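Local coordinates for BIFUNCTIONAL PROTEIN Proline utilization A (PutA) (Corynebacterium freiburgense, PDB 5UX5), which catalyses, as a bifunctional flavoenzyme, the two-step oxidation of proline to glutamate, using FAD in its proline dehydrogenase part and NAD in its aldehyde dehydrogenase part, at residues G655-M659 / S660-V664; A1022-P1025 / T1026-E1030; P1043-D1047 / G1048-L1052. All coordinates share one frame; numbering follows the deposited sequence.

In the fold
Following the chain from the N terminus, contact 1 comes first: the last turn of helix 653-659 passes into the loop leading to strand 666-670, beside the NAD adenine, and packs against strand 580-591 and helix 499-511 of the aldehyde dehydrogenase part. More than 350 residues later, contact 2 turns the loop after strand 1015-1018 into helix 1026-1035 and packs on strands 1015-1018 and 1038-1040. The loop after strand 1038-1040 then enters the short helix 1048-1051 in contact 3, which rests against strand 911-915, an antiparallel partner of strand 580-591. The three are local and lie in series, none nesting in or crossing another; contacts 2 and 3 have centres about 22 Å apart.

Contact 1 (G655-M659 / S660-V664); sequences GRRLM and SHPDV. With NAD (nicotinamide-adenine-dinucleotide), chain F.
The final turn of helix 653-659 leads straight into a loop in which Ser660 and His661 fold back on Arg656, Arg657 and Leu658. At the start of this turn Gly655 meets the coenzyme, its CA lying 3.6 Å from C2A of the NAD adenine, and the lack of a side chain lets the base come up to the backbone. Arg656 contributes its carbonyl: Arg656 O accepts from Ser660 N at 2.8 Å and from Ser660 OG at 2.9 Å, the two donors arriving from opposite faces of the carbonyl plane. With chi1 at 74°, OG is tucked between the Ser660 backbone N and carbonyl carbon, and the hydroxyl turns back onto the helix end.

Arg657 bends at chi2 (56°) and swings its guanidinium beside the loop. His661 CD2 lies over one guanidinium face, offset toward the rim, with the ring and guanidinium planes 42° apart, while Arg657 NH1 approaches Pro662 CD at 3.5 Å. The charge of Arg657 is met by Asp503, which forms a salt bridge with NH2. At the edge of the imidazole, in its plane, ND1 accepts from Asp663 N, fixing the ring within the type I turn from His661 to Val664. Leu658 O takes a weak bond from His661 N at 3.4 Å and also has Val664 CG2 against it at 3.8 Å. Met659 bends toward the coenzyme and brings CE 3.8 Å from N3A of NAD, so the helix end forms part of the adenine pocket.

Around this turn, Leu658, Met659 and Val664 pack on Val589 of strand 580-591, Arg657 and His661 lean on helix 499-511, and Met659 and Ser660 touch Trp682 of helix 673-682.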
# COMPACT_ATOMS: atom_id res chain seq x y z
N GLY A 655 -5.03 -7.91 -36.39
CA GLY A 655 -5.55 -7.32 -35.17
C GLY A 655 -6.91 -6.68 -35.37
O GLY A 655 -7.83 -6.88 -34.57
N ARG A 656 -7.06 -5.91 -36.45
CA ARG A 656 -8.34 -5.28 -36.74
C ARG A 656 -9.41 -6.34 -36.98
O ARG A 656 -10.55 -6.20 -36.51
CB ARG A 656 -8.20 -4.38 -37.97
CG ARG A 656 -9.52 -3.92 -38.51
CD ARG A 656 -9.40 -2.72 -39.41
NE ARG A 656 -10.72 -2.18 -39.74
CZ ARG A 656 -10.92 -1.16 -40.56
NH1 ARG A 656 -9.89 -0.56 -41.14
NH2 ARG A 656 -12.15 -0.72 -40.78
N ARG A 657 -9.05 -7.41 -37.66
CA ARG A 657 -9.98 -8.50 -37.87
C ARG A 657 -10.38 -9.13 -36.54
O ARG A 657 -11.54 -9.51 -36.35
CB ARG A 657 -9.36 -9.52 -38.82
CG ARG A 657 -10.19 -10.71 -39.15
CD ARG A 657 -11.52 -10.29 -39.74
NE ARG A 657 -12.36 -11.46 -39.98
CZ ARG A 657 -13.68 -11.43 -40.13
NH1 ARG A 657 -14.34 -10.28 -40.07
NH2 ARG A 657 -14.33 -12.56 -40.33
N LEU A 658 -9.45 -9.22 -35.59
CA LEU A 658 -9.83 -9.76 -34.29
C LEU A 658 -10.76 -8.81 -33.54
O LEU A 658 -11.78 -9.23 -33.00
CB LEU A 658 -8.60 -10.09 -33.45
CG LEU A 658 -8.93 -10.60 -32.05
CD1 LEU A 658 -9.88 -11.75 -32.14
CD2 LEU A 658 -7.69 -11.06 -31.38
N MET A 659 -10.43 -7.52 -33.50
CA MET A 659 -11.25 -6.62 -32.69
C MET A 659 -12.60 -6.34 -33.32
O MET A 659 -13.54 -6.01 -32.61
CB MET A 659 -10.55 -5.29 -32.44
CG MET A 659 -9.23 -5.41 -31.75
SD MET A 659 -9.26 -6.44 -30.28
CE MET A 659 -7.49 -6.46 -29.90
N SER A 660 -12.70 -6.40 -34.65
CA SER A 660 -13.97 -6.13 -35.31
C SER A 660 -14.77 -7.40 -35.57
O SER A 660 -15.81 -7.33 -36.25
CB SER A 660 -13.75 -5.39 -36.64
OG SER A 660 -13.24 -6.25 -37.65
N HIS A 661 -14.32 -8.54 -35.08
CA HIS A 661 -14.86 -9.79 -35.57
C HIS A 661 -16.35 -9.93 -35.26
O HIS A 661 -16.79 -9.60 -34.14
CB HIS A 661 -14.07 -10.97 -35.01
CG HIS A 661 -14.40 -12.25 -35.68
ND1 HIS A 661 -15.62 -12.88 -35.51
CD2 HIS A 661 -13.73 -12.96 -36.61
CE1 HIS A 661 -15.65 -13.97 -36.26
NE2 HIS A 661 -14.52 -14.03 -36.95
N PRO A 662 -17.17 -10.37 -36.21
CA PRO A 662 -18.62 -10.43 -35.97
C PRO A 662 -19.01 -11.33 -34.81
O PRO A 662 -20.07 -11.10 -34.23
CB PRO A 662 -19.19 -10.98 -37.28
CG PRO A 662 -18.10 -10.73 -38.31
CD PRO A 662 -16.80 -10.76 -37.58
N ASP A 663 -18.20 -12.32 -34.44
CA ASP A 663 -18.52 -13.26 -33.38
C ASP A 663 -17.84 -12.94 -32.05
O ASP A 663 -17.79 -13.81 -31.17
CB ASP A 663 -18.15 -14.69 -33.78
CG ASP A 663 -18.84 -15.14 -35.05
OD1 ASP A 663 -20.04 -14.82 -35.20
OD2 ASP A 663 -18.18 -15.79 -35.89
N VAL A 664 -17.27 -11.76 -31.89
CA VAL A 664 -16.74 -11.35 -30.59
C VAL A 664 -17.83 -10.52 -29.90
O VAL A 664 -18.28 -9.51 -30.43
CB VAL A 664 -15.43 -10.56 -30.74
CG1 VAL A 664 -15.03 -9.94 -29.45
CG2 VAL A 664 -14.33 -11.49 -31.24
PA NAD F . -3.08 1.13 -26.74
O1A NAD F . -4.35 1.88 -26.22
O2A NAD F . -2.66 1.71 -28.13
O5B NAD F . -3.40 -0.39 -26.95
C5B NAD F . -3.64 -1.29 -25.89
C4B NAD F . -3.94 -2.68 -26.44
O4B NAD F . -4.76 -2.67 -27.62
C3B NAD F . -2.69 -3.44 -26.74
O3B NAD F . -2.86 -4.81 -26.56
C2B NAD F . -2.53 -3.05 -28.15
O2B NAD F . -1.58 -3.77 -28.85
C1B NAD F . -3.94 -3.20 -28.65
N9A NAD F . -4.15 -2.52 -29.92
C8A NAD F . -4.04 -1.16 -30.17
N7A NAD F . -4.31 -0.91 -31.47
C5A NAD F . -4.61 -2.11 -32.13
C6A NAD F . -4.98 -2.46 -33.43
N6A NAD F . -5.09 -1.49 -34.48
N1A NAD F . -5.22 -3.75 -33.72
C2A NAD F . -5.12 -4.73 -32.78
N3A NAD F . -4.77 -4.42 -31.50
C4A NAD F . -4.52 -3.14 -31.15
O3 NAD F . -1.98 1.28 -25.59
PN NAD F . -0.39 1.50 -25.73
O1N NAD F . 0.11 1.73 -27.14
O2N NAD F . 0.27 0.21 -25.34
O5D NAD F . -0.04 2.73 -24.75
C5D NAD F . -0.66 3.97 -25.03
C4D NAD F . -0.98 4.87 -23.82
O4D NAD F . -1.90 4.34 -22.89
C3D NAD F . 0.15 5.30 -22.96
O3D NAD F . 1.08 6.11 -23.58
C2D NAD F . -0.64 6.08 -21.99
O2D NAD F . -0.67 7.41 -22.38
C1D NAD F . -1.99 5.41 -21.97

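Contact 2 (A1022-P1025 / T1026-E1030); sequences APVP and TTIYE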
# COMPACT_ATOMS: atom_id res chain seq x y z
N ALA A 1022 -37.95 0.27 -32.30
CA ALA A 1022 -37.14 0.67 -33.43
C ALA A 1022 -35.66 0.44 -33.13
O ALA A 1022 -35.23 0.42 -31.97
CB ALA A 1022 -37.40 2.12 -33.75
N PRO A 1023 -34.85 0.21 -34.16
CA PRO A 1023 -33.40 0.19 -33.95
C PRO A 1023 -32.94 1.56 -33.48
O PRO A 1023 -33.64 2.56 -33.65
CB PRO A 1023 -32.82 -0.17 -35.32
CG PRO A 1023 -33.98 -0.82 -36.06
CD PRO A 1023 -35.22 -0.16 -35.54
N VAL A 1024 -31.80 1.59 -32.82
CA VAL A 1024 -31.19 2.90 -32.61
C VAL A 1024 -30.66 3.41 -33.94
O VAL A 1024 -30.07 2.62 -34.71
CB VAL A 1024 -30.07 2.81 -31.56
CG1 VAL A 1024 -29.47 4.17 -31.30
CG2 VAL A 1024 -30.59 2.20 -30.29
N PRO A 1025 -30.88 4.66 -34.29
CA PRO A 1025 -30.29 5.17 -35.54
C PRO A 1025 -28.77 5.07 -35.52
O PRO A 1025 -28.13 5.38 -34.51
CB PRO A 1025 -30.77 6.63 -35.58
CG PRO A 1025 -32.00 6.65 -34.69
CD PRO A 1025 -31.77 5.62 -33.62
N THR A 1026 -28.20 4.62 -36.64
CA THR A 1026 -26.77 4.31 -36.71
C THR A 1026 -25.91 5.52 -36.34
O THR A 1026 -24.86 5.38 -35.69
CB THR A 1026 -26.42 3.83 -38.13
OG1 THR A 1026 -26.86 2.48 -38.31
CG2 THR A 1026 -24.89 3.84 -38.37
N THR A 1027 -26.34 6.71 -36.74
CA THR A 1027 -25.53 7.89 -36.49
C THR A 1027 -25.28 8.10 -35.01
O THR A 1027 -24.21 8.58 -34.63
CB THR A 1027 -26.20 9.10 -37.14
OG1 THR A 1027 -26.37 8.85 -38.54
CG2 THR A 1027 -25.37 10.37 -36.96
N ILE A 1028 -26.22 7.72 -34.15
CA ILE A 1028 -25.99 7.86 -32.72
C ILE A 1028 -24.89 6.93 -32.26
O ILE A 1028 -24.02 7.34 -31.47
CB ILE A 1028 -27.28 7.63 -31.93
CG1 ILE A 1028 -28.29 8.73 -32.26
CG2 ILE A 1028 -26.98 7.60 -30.43
CD1 ILE A 1028 -29.68 8.29 -32.06
N TYR A 1029 -24.90 5.68 -32.72
CA TYR A 1029 -23.81 4.75 -32.41
C TYR A 1029 -22.47 5.31 -32.88
O TYR A 1029 -21.47 5.27 -32.15
CB TYR A 1029 -24.07 3.38 -33.04
CG TYR A 1029 -25.07 2.48 -32.36
CD1 TYR A 1029 -24.81 1.93 -31.10
CD2 TYR A 1029 -26.29 2.14 -32.98
CE1 TYR A 1029 -25.74 1.07 -30.48
CE2 TYR A 1029 -27.22 1.30 -32.37
CZ TYR A 1029 -26.93 0.77 -31.12
OH TYR A 1029 -27.82 -0.06 -30.50
N GLU A 1030 -22.42 5.83 -34.12
CA GLU A 1030 -21.17 6.33 -34.68
C GLU A 1030 -20.66 7.53 -33.91
O GLU A 1030 -19.44 7.70 -33.75
CB GLU A 1030 -21.34 6.73 -36.13
CG GLU A 1030 -21.44 5.58 -37.08
CD GLU A 1030 -21.96 6.00 -38.45
OE1 GLU A 1030 -22.46 7.15 -38.57
OE2 GLU A 1030 -21.85 5.20 -39.40
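The backbone passes from loop to helix at Pro1025, the N-cap residue, where Pro1025 O accepts from Ile1028 N at 3.0 Å with the donor 47° out of the carbonyl plane. The N-H...O angle of 138° is bent, and the bond helps close the first turn. Within helix 1026-1035 the regular pattern is already under way, with Glu1030 N bonded to Thr1026 O.

Apolar side chains complete the junction. Val1024 is directed at the helix and fits against Tyr1029, the two side chains crossing at about a right angle. Val1024 uses CB and both methyls: Val1024 CB is nearest CE2 of the Tyr1029 ring, Val1024 CG1 is 3.8 Å from Tyr1029 CE2, and Val1024 CG2 reaches Tyr1029 OH at 3.6 Å. The tyrosine reaches this position because its CG stands beside its own backbone N (chi1 -77°), which sends the ring back along the helix toward the loop. Pro1025 and Ile1028 instead run side by side, pointing the same way, and the Ile1028 methyl CD1 lies along the pyrrolidine, 3.7 Å from Pro1025 CD and 3.9 Å from Pro1025 CG. In a third pair, Ile1028 CB lies 4.1 Å from Val1024 CG1, joining the other two.

Val1024, Ile1028 and Tyr1029 all rest on Val1039 of strand 1038-1040, and the phenol hydroxyl is hydrogen-bonded to Asp1041 just past that strand. With proline as N-cap, this helix start has no side-chain cap from that position; it is closed by a backbone bond and apolar contacts that continue onto strands 1015-1018 and 1038-1040, while the tyrosine's polar end is satisfied by a carboxylate.

Contact 3 (P1043-D1047 / G1048-L1052); sequences PVLAD and GRREL
Two carboxylates, those of Asp1047 and Glu1051, join loop and helix, and each is met differently. Above the Asp1047 carboxylate plane, well out of it at 60°, Arg1049 N donates to OD1 at 3.3 Å; Arg1049 CB lies alongside the same oxygen. The other oxygen, OD2, is bonded to Ser580 OG, so the group is held from two directions. The Glu1051 carboxylate is approached closer to its plane: Leu1045 N reaches OE2 on its anti side, 26° out of plane, in a nearly straight bond of 3.0 Å.

Glu1051 places this oxygen by running CG anti to its own backbone N (chi1 -172°) and then bending at chi2, which brings the carboxylate back to the backbone of Leu1045. Arg1017 NH2 forms a salt bridge with the same OE2, and His1054 ND1 is bonded to OE1; these partners probably favour the ionised form of the buried acid. Leu1045 lies side by side with Arg1050, its CD1 3.6 Å from Arg1050 CB, whereas the charged end of Arg1050 leads away to a cation-pi contact with Trp913.

Asp1047 O accepts twice, from Arg1050 N at 3.0 Å and from Glu1051 N at 2.9 Å, the latter in the carbonyl plane. Together with the bond to Arg1049 N, this is an aspartate N-cap with an Asx turn, opening the short helix that begins at Gly1048 and follows strand 1038-1040 in what is probably the Rossmann-like C-terminal domain.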
# COMPACT_ATOMS: atom_id res chain seq x y z
N PRO A 1043 -33.22 -4.62 -23.76
CA PRO A 1043 -34.60 -4.38 -23.30
C PRO A 1043 -34.61 -3.70 -21.94
O PRO A 1043 -33.73 -3.91 -21.10
CB PRO A 1043 -35.21 -5.78 -23.22
CG PRO A 1043 -34.08 -6.76 -23.39
CD PRO A 1043 -32.78 -6.00 -23.56
N VAL A 1044 -35.62 -2.87 -21.73
CA VAL A 1044 -35.82 -2.24 -20.44
C VAL A 1044 -36.31 -3.28 -19.45
O VAL A 1044 -37.35 -3.91 -19.66
CB VAL A 1044 -36.81 -1.07 -20.55
CG1 VAL A 1044 -36.97 -0.40 -19.22
CG2 VAL A 1044 -36.30 -0.07 -21.57
N LEU A 1045 -35.57 -3.46 -18.35
CA LEU A 1045 -35.89 -4.50 -17.39
C LEU A 1045 -36.74 -3.96 -16.25
O LEU A 1045 -36.50 -2.85 -15.74
CB LEU A 1045 -34.64 -5.13 -16.80
CG LEU A 1045 -33.74 -5.75 -17.84
CD1 LEU A 1045 -32.61 -6.52 -17.15
CD2 LEU A 1045 -34.51 -6.61 -18.79
N ALA A 1046 -37.73 -4.76 -15.87
CA ALA A 1046 -38.47 -4.46 -14.65
C ALA A 1046 -37.55 -4.55 -13.45
O ALA A 1046 -37.67 -3.75 -12.52
CB ALA A 1046 -39.65 -5.42 -14.51
N ASP A 1047 -36.62 -5.51 -13.46
CA ASP A 1047 -35.75 -5.76 -12.31
C ASP A 1047 -34.78 -4.61 -12.14
O ASP A 1047 -33.76 -4.53 -12.84
CB ASP A 1047 -34.97 -7.06 -12.48
CG ASP A 1047 -34.45 -7.61 -11.12
OD1 ASP A 1047 -34.59 -6.90 -10.09
OD2 ASP A 1047 -33.88 -8.72 -11.07
N GLY A 1048 -35.04 -3.75 -11.15
CA GLY A 1048 -34.13 -2.65 -10.87
C GLY A 1048 -32.75 -3.09 -10.43
O GLY A 1048 -31.78 -2.33 -10.61
N ARG A 1049 -32.62 -4.31 -9.88
CA ARG A 1049 -31.30 -4.82 -9.55
C ARG A 1049 -30.39 -4.77 -10.76
O ARG A 1049 -29.18 -4.61 -10.61
CB ARG A 1049 -31.38 -6.25 -9.01
CG ARG A 1049 -30.06 -6.80 -8.51
CD ARG A 1049 -29.42 -5.84 -7.50
NE ARG A 1049 -28.11 -6.28 -7.01
CZ ARG A 1049 -26.95 -6.02 -7.63
NH1 ARG A 1049 -26.92 -5.32 -8.76
NH2 ARG A 1049 -25.79 -6.45 -7.12
N ARG A 1050 -30.96 -4.88 -11.97
CA ARG A 1050 -30.21 -4.69 -13.20
C ARG A 1050 -30.38 -3.30 -13.80
O ARG A 1050 -29.39 -2.62 -14.06
CB ARG A 1050 -30.60 -5.73 -14.24
CG ARG A 1050 -30.40 -7.17 -13.86
CD ARG A 1050 -29.01 -7.46 -13.40
NE ARG A 1050 -28.03 -6.81 -14.26
CZ ARG A 1050 -26.75 -6.68 -13.94
NH1 ARG A 1050 -26.29 -7.20 -12.79
NH2 ARG A 1050 -25.92 -6.04 -14.76
N GLU A 1051 -31.63 -2.83 -13.95
CA GLU A 1051 -31.86 -1.60 -14.70
C GLU A 1051 -31.30 -0.39 -13.98
O GLU A 1051 -30.81 0.54 -14.63
CB GLU A 1051 -33.35 -1.40 -14.94
CG GLU A 1051 -33.73 -0.25 -15.87
CD GLU A 1051 -33.15 -0.39 -17.29
OE1 GLU A 1051 -32.54 0.59 -17.77
OE2 GLU A 1051 -33.35 -1.45 -17.94
N LEU A 1052 -31.34 -0.36 -12.64
CA LEU A 1052 -30.86 0.82 -11.92
C LEU A 1052 -29.35 1.05 -12.08
O LEU A 1052 -28.88 2.16 -11.79
CB LEU A 1052 -31.26 0.75 -10.44
CG LEU A 1052 -32.76 0.95 -10.12
CD1 LEU A 1052 -33.14 0.66 -8.69
CD2 LEU A 1052 -33.22 2.34 -10.45